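Side-chain contacts in putative NADH-flavin reductase (Lactobacillus casei ATCC 334, PDB 3H2S), which probably acts as an NAD(P)H-dependent oxidoreductase of the flavin-reductase type and binds NADPH in a Rossmann-type fold: residues V27-R32 with D39-T44; L48-E51 with L55-A58. One frame throughout, in Å; residues are numbered along the deposited sequence.

Contact 1 (27-32 with 39-44) and contact 2 (48-51 with 55-58) follow one another along the chain, with centres 14 Å apart, and meet through neighbouring parallel strands. Evidence for the join is a probable backbone hydrogen bond from Leu48 N to Ala29 O at 2.8 Å. A second probable one runs from Val31 N to Leu48 O at 2.9 Å, backed by Val30 CG1 against Lys50 O at 3.7 Å. Just past strand 26-31, Arg32 bonds the 2'-phosphate of the NADPH, so contact 1 supplies one residue of the cofactor pocket. Contact 2 lies at the edge of the sheet, with the Glu51 side chain about 6 Å from the NADPH, nearest atom to nearest atom.

Contact 1: V27-R32 with D39-T44; sequences VLAVVR and DRLGAT. With NDP (NADPH dihydro-nicotinamide-adenine-dinucleotide phosphate), chain C.
Arg32 NH2 makes the shortest polar bond here, 2.9 Å to O3X of the NADPH 2'-phosphate, with an N-H...O angle of 180°. Arg32 NE adds a second, at 3.0 Å to O2X and 166°, so two donors of one guanidinium grip two oxygens of one phosphate, whose phosphorus lies in the guanidinium plane at its edge. One face of the same group lies over the adenine, with C5A 3.5 Å above the plane and offset toward the rim. The side chain gets there by setting CG between the backbone N and the carbonyl carbon (chi1 54°), then running extended to NE. Arg40 approaches the phosphate obliquely and less closely, NH1 standing 4.3 Å from O1X, and that NH1 is hydrogen-bonded to the carbonyl O of Thr9.

Behind the polar end, the segments meet through apolar groups. Leu41 directs one branch at the strand: its CD1 touches Ala29 CB at 3.6 Å and reaches Val31 CG1 more loosely, at 4.5 Å. Leu41 also packs on Ser14 of helix 11-22, and stands just before Gly42, where a positive phi takes the chain out of the helical conformation. The contact thus packs the end of helix 34-40 on strand 26-31 within the beta-alpha-beta unit that continues to strand 46-49, part of the Rossmann fold. An arginine just past the second strand, bonded to the 2'-phosphate that NADH lacks, is consistent with recognition of NADPH over NADH.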
loop_
_atom_site.group_PDB
_atom_site.type_symbol
_atom_site.label_atom_id
_atom_site.label_comp_id
_atom_site.label_asym_id
_atom_site.label_seq_id
_atom_site.Cartn_x
_atom_site.Cartn_y
_atom_site.Cartn_z
ATOM N N VAL A 27 -16.694 4.045 21.292
ATOM C CA VAL A 27 -16.298 4.572 19.991
ATOM C C VAL A 27 -15.197 5.605 20.136
ATOM O O VAL A 27 -15.255 6.467 21.016
ATOM C CB VAL A 27 -17.499 5.193 19.243
ATOM C CG1 VAL A 27 -17.029 5.901 17.972
ATOM C CG2 VAL A 27 -18.520 4.084 18.904
ATOM N N LEU A 28 -14.196 5.512 19.265
ATOM C CA LEU A 28 -13.237 6.592 19.085
ATOM C C LEU A 28 -13.364 7.116 17.661
ATOM O O LEU A 28 -13.091 6.389 16.708
ATOM C CB LEU A 28 -11.812 6.095 19.324
ATOM C CG LEU A 28 -10.732 7.164 19.124
ATOM C CD1 LEU A 28 -10.933 8.345 20.068
ATOM C CD2 LEU A 28 -9.345 6.588 19.255
ATOM N N ALA A 29 -13.873 8.339 17.530
ATOM C CA ALA A 29 -14.101 8.960 16.219
ATOM C C ALA A 29 -12.870 9.744 15.818
ATOM O O ALA A 29 -12.470 10.675 16.510
ATOM C CB ALA A 29 -15.295 9.893 16.284
ATOM N N VAL A 30 -12.212 9.294 14.757
ATOM C CA VAL A 30 -11.076 9.999 14.216
ATOM C C VAL A 30 -11.594 11.035 13.225
ATOM O O VAL A 30 -12.225 10.684 12.229
ATOM C CB VAL A 30 -10.122 9.026 13.495
ATOM C CG1 VAL A 30 -8.893 9.769 12.959
ATOM C CG2 VAL A 30 -9.731 7.889 14.452
ATOM N N VAL A 31 -11.312 12.305 13.494
ATOM C CA VAL A 31 -11.953 13.394 12.762
ATOM C C VAL A 31 -10.948 14.495 12.435
ATOM O O VAL A 31 -9.855 14.532 12.991
ATOM C CB VAL A 31 -13.133 14.007 13.581
ATOM C CG1 VAL A 31 -14.148 12.913 13.947
ATOM C CG2 VAL A 31 -12.617 14.705 14.845
ATOM N N ARG A 32 -11.307 15.362 11.493
ATOM C CA ARG A 32 -10.529 16.570 11.256
ATOM C C ARG A 32 -11.329 17.807 11.641
ATOM O O ARG A 32 -10.770 18.883 11.818
ATOM C CB ARG A 32 -10.084 16.645 9.803
ATOM C CG ARG A 32 -11.224 16.523 8.811
ATOM C CD ARG A 32 -10.709 16.674 7.386
ATOM N NE ARG A 32 -11.803 16.570 6.432
ATOM C CZ ARG A 32 -11.660 16.647 5.118
ATOM N NH1 ARG A 32 -10.459 16.877 4.593
ATOM N NH2 ARG A 32 -12.728 16.543 4.337
ATOM N N ASP A 39 -21.621 18.162 16.206
ATOM C CA ASP A 39 -22.970 18.233 15.643
ATOM C C ASP A 39 -23.506 16.887 15.148
ATOM O O ASP A 39 -24.707 16.625 15.245
ATOM C CB ASP A 39 -23.037 19.282 14.535
ATOM N N ARG A 40 -22.667 16.039 14.572
ATOM C CA ARG A 40 -23.139 14.813 13.919
ATOM C C ARG A 40 -23.074 13.586 14.823
ATOM O O ARG A 40 -23.694 12.557 14.533
ATOM C CB ARG A 40 -22.379 14.555 12.617
ATOM C CG ARG A 40 -22.665 15.588 11.550
ATOM C CD ARG A 40 -21.842 15.381 10.292
ATOM N NE ARG A 40 -22.179 16.396 9.291
ATOM C CZ ARG A 40 -21.612 16.498 8.089
ATOM N NH1 ARG A 40 -20.708 15.610 7.692
ATOM N NH2 ARG A 40 -21.967 17.484 7.275
ATOM N N LEU A 41 -22.175 13.653 15.825
ATOM C CA LEU A 41 -21.875 12.465 16.610
ATOM C C LEU A 41 -22.378 12.654 18.033
ATOM O O LEU A 41 -22.876 11.715 18.657
ATOM C CB LEU A 41 -20.370 12.184 16.613
ATOM C CG LEU A 41 -19.706 12.034 15.242
ATOM C CD1 LEU A 41 -18.210 11.738 15.402
ATOM C CD2 LEU A 41 -20.410 10.949 14.428
ATOM N N GLY A 42 -22.308 13.891 18.507
ATOM C CA GLY A 42 -22.724 14.205 19.859
ATOM C C GLY A 42 -21.537 14.486 20.751
ATOM O O GLY A 42 -20.442 13.971 20.526
ATOM N N ALA A 43 -21.761 15.306 21.773
ATOM C CA ALA A 43 -20.693 15.742 22.657
ATOM C C ALA A 43 -20.086 14.552 23.383
ATOM O O ALA A 43 -18.965 14.627 23.882
ATOM C CB ALA A 43 -21.224 16.759 23.659
ATOM N N THR A 44 -20.825 13.447 23.424
ATOM C CA THR A 44 -20.483 12.334 24.298
ATOM C C THR A 44 -19.588 11.309 23.611
ATOM O O THR A 44 -19.280 10.266 24.186
ATOM C CB THR A 44 -21.749 11.665 24.826
HETATM P PA NDP C . -18.372 10.925 3.016
HETATM O O1A NDP C . -18.104 11.757 1.729
HETATM O O2A NDP C . -19.634 11.174 3.769
HETATM O O5B NDP C . -17.011 11.497 3.848
HETATM C C5B NDP C . -16.258 10.361 4.344
HETATM C C4B NDP C . -15.243 10.828 5.458
HETATM O O4B NDP C . -14.015 11.137 4.830
HETATM C C3B NDP C . -15.683 12.153 6.168
HETATM O O3B NDP C . -15.674 11.875 7.533
HETATM C C2B NDP C . -14.518 13.150 5.770
HETATM O O2B NDP C . -14.195 14.135 6.687
HETATM C C1B NDP C . -13.367 12.112 5.593
HETATM N N9A NDP C . -12.293 12.666 4.752
HETATM C C8A NDP C . -12.436 12.974 3.375
HETATM N N7A NDP C . -11.310 13.436 2.825
HETATM C C5A NDP C . -10.373 13.402 3.880
HETATM C C6A NDP C . -9.010 13.747 3.884
HETATM N N6A NDP C . -8.456 14.236 2.740
HETATM N N1A NDP C . -8.371 13.874 5.103
HETATM C C2A NDP C . -9.013 13.347 6.187
HETATM N N3A NDP C . -10.261 12.796 6.267
HETATM C C4A NDP C . -10.956 12.918 5.084
HETATM O O3 NDP C . -18.423 9.496 2.352
HETATM P PN NDP C . -19.413 8.213 2.261
HETATM O O1N NDP C . -19.894 7.873 3.684
HETATM O O2N NDP C . -20.512 8.684 1.359
HETATM O O5D NDP C . -18.624 6.895 1.707
HETATM C C5D NDP C . -17.997 5.956 2.586
HETATM C C4D NDP C . -17.403 4.838 1.711
HETATM O O4D NDP C . -18.457 4.420 0.860
HETATM C C3D NDP C . -16.185 5.194 0.808
HETATM O O3D NDP C . -15.339 4.108 0.702
HETATM C C2D NDP C . -16.914 5.549 -0.539
HETATM O O2D NDP C . -16.087 5.307 -1.648
HETATM C C1D NDP C . -18.025 4.440 -0.480
HETATM N N1N NDP C . -19.068 4.680 -1.476
HETATM C C2N NDP C . -19.159 3.706 -2.557
HETATM C C3N NDP C . -20.089 4.109 -3.702
HETATM C C7N NDP C . -20.519 2.875 -4.476
HETATM O O7N NDP C . -19.704 1.995 -4.717
HETATM N N7N NDP C . -21.787 2.848 -5.038
HETATM C C4N NDP C . -21.217 5.083 -3.430
HETATM C C5N NDP C . -20.861 6.199 -2.481
HETATM C C6N NDP C . -19.803 5.935 -1.434
HETATM P P2B NDP C . -15.118 15.472 6.821
HETATM O O1X NDP C . -16.490 15.077 7.476
HETATM O O2X NDP C . -14.428 16.367 7.917
HETATM O O3X NDP C . -15.320 16.158 5.513
#

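Contact 2: L48-E51 with L55-A58; sequences LVKE and LTEA
Glu51 and Leu55 form the closest backbone approach, 6.8 Å between their CA atoms, where the chain leaves strand 46-49 and turns toward the short helix 57-60. This is the start of the Rossmann-fold connection that leads from the edge strand to strand 65-68, beyond strands 26-31 and 2-6 in the sheet.

Leu55 lies at the middle of the packing, and its CD2 branch does most of the touching. That methyl meets CD2 of Leu48 at 3.5 Å, the two leucine side chains sliding past each other in opposite directions. The first torsions differ: Leu48 sets CG anti to its backbone N (chi1 172°), whereas Leu55 sets CG beside the N (chi1 -69°), which brings the two CD2 methyls together as the side chains pass. Lys50 slants across Leu55 with its aliphatic part, CD lying 3.8 Å from Leu55 CD2 and 3.9 Å from Leu55 CA. This methylene contact, together with a chain bent at chi3 (-96°), lets the lysine lie over the apolar residue while its ammonium turns to a polar partner, forming a salt bridge with Asp59 OD2.

Thr56 occupies the N-cap position, its side chain capping a backbone N just beyond residue 58. In return, Asp59 OD2 accepts a hydrogen bond from Thr56 N, the reciprocal pattern of a capping box. One carboxylate oxygen therefore serves both the lysine and the start of the helix, and both partners would probably favour the ionised form of the Asp59 carboxylate. The Lys50 and Thr56 side chains cross at about a right angle, NZ standing 4.2 Å from the methyl CG2 of Thr56.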
loop_
_atom_site.group_PDB
_atom_site.type_symbol
_atom_site.label_atom_id
_atom_site.label_comp_id
_atom_site.label_asym_id
_atom_site.label_seq_id
_atom_site.Cartn_x
_atom_site.Cartn_y
_atom_site.Cartn_z
ATOM N N LEU A 48 -10.588 11.641 18.312
ATOM C CA LEU A 48 -9.170 11.891 18.044
ATOM C C LEU A 48 -9.001 12.755 16.796
ATOM O O LEU A 48 -9.406 12.357 15.699
ATOM C CB LEU A 48 -8.418 10.568 17.876
ATOM C CG LEU A 48 -6.969 10.704 17.396
ATOM C CD1 LEU A 48 -6.096 11.383 18.471
ATOM C CD2 LEU A 48 -6.432 9.317 17.032
ATOM N N VAL A 49 -8.523 13.983 16.987
ATOM C CA VAL A 49 -8.394 14.932 15.880
ATOM C C VAL A 49 -7.010 14.805 15.273
ATOM O O VAL A 49 -6.031 15.346 15.806
ATOM C CB VAL A 49 -8.627 16.409 16.326
ATOM C CG1 VAL A 49 -8.517 17.354 15.125
ATOM C CG2 VAL A 49 -9.989 16.570 16.978
ATOM N N LYS A 50 -6.925 14.028 14.197
ATOM C CA LYS A 50 -5.652 13.685 13.604
ATOM C C LYS A 50 -5.866 13.271 12.157
ATOM O O LYS A 50 -6.880 12.659 11.816
ATOM C CB LYS A 50 -5.002 12.540 14.384
ATOM C CG LYS A 50 -3.568 12.253 13.971
ATOM C CD LYS A 50 -3.007 11.087 14.766
ATOM C CE LYS A 50 -2.224 11.564 15.945
ATOM N NZ LYS A 50 -1.081 10.647 16.265
ATOM N N GLU A 51 -4.938 13.664 11.299
ATOM C CA GLU A 51 -4.915 13.173 9.919
ATOM C C GLU A 51 -4.768 11.650 9.890
ATOM O O GLU A 51 -3.922 11.086 10.579
ATOM C CB GLU A 51 -3.755 13.824 9.161
ATOM C CG GLU A 51 -3.882 15.324 9.019
ATOM C CD GLU A 51 -2.655 15.948 8.370
ATOM O OE1 GLU A 51 -1.630 15.244 8.215
ATOM O OE2 GLU A 51 -2.714 17.147 8.013
ATOM N N LEU A 55 -1.870 8.680 11.829
ATOM C CA LEU A 55 -2.161 7.728 12.894
ATOM C C LEU A 55 -0.988 6.783 13.163
ATOM O O LEU A 55 -0.282 6.379 12.238
ATOM C CB LEU A 55 -3.410 6.917 12.579
ATOM C CG LEU A 55 -4.752 7.653 12.598
ATOM C CD1 LEU A 55 -5.834 6.753 11.997
ATOM C CD2 LEU A 55 -5.117 8.071 14.024
ATOM N N THR A 56 -0.732 6.513 14.443
ATOM C CA THR A 56 0.398 5.666 14.844
ATOM C C THR A 56 -0.101 4.358 15.432
ATOM O O THR A 56 -1.277 4.229 15.771
ATOM C CB THR A 56 1.258 6.363 15.919
ATOM O OG1 THR A 56 0.463 6.569 17.092
ATOM C CG2 THR A 56 1.763 7.706 15.405
ATOM N N GLU A 57 0.816 3.421 15.646
ATOM C CA GLU A 57 0.457 2.168 16.290
ATOM C C GLU A 57 -0.119 2.421 17.676
ATOM O O GLU A 57 -1.158 1.865 18.025
ATOM C CB GLU A 57 1.663 1.234 16.378
ATOM C CG GLU A 57 1.770 0.286 15.210
ATOM C CD GLU A 57 2.712 -0.872 15.490
ATOM O OE1 GLU A 57 3.045 -1.102 16.678
ATOM O OE2 GLU A 57 3.122 -1.544 14.520
ATOM N N ALA A 58 0.490 3.353 18.410
ATOM C CA ALA A 58 0.020 3.702 19.747
ATOM C C ALA A 58 -1.419 4.231 19.771
ATOM O O ALA A 58 -2.178 3.937 20.705
ATOM C CB ALA A 58 0.973 4.695 20.414
#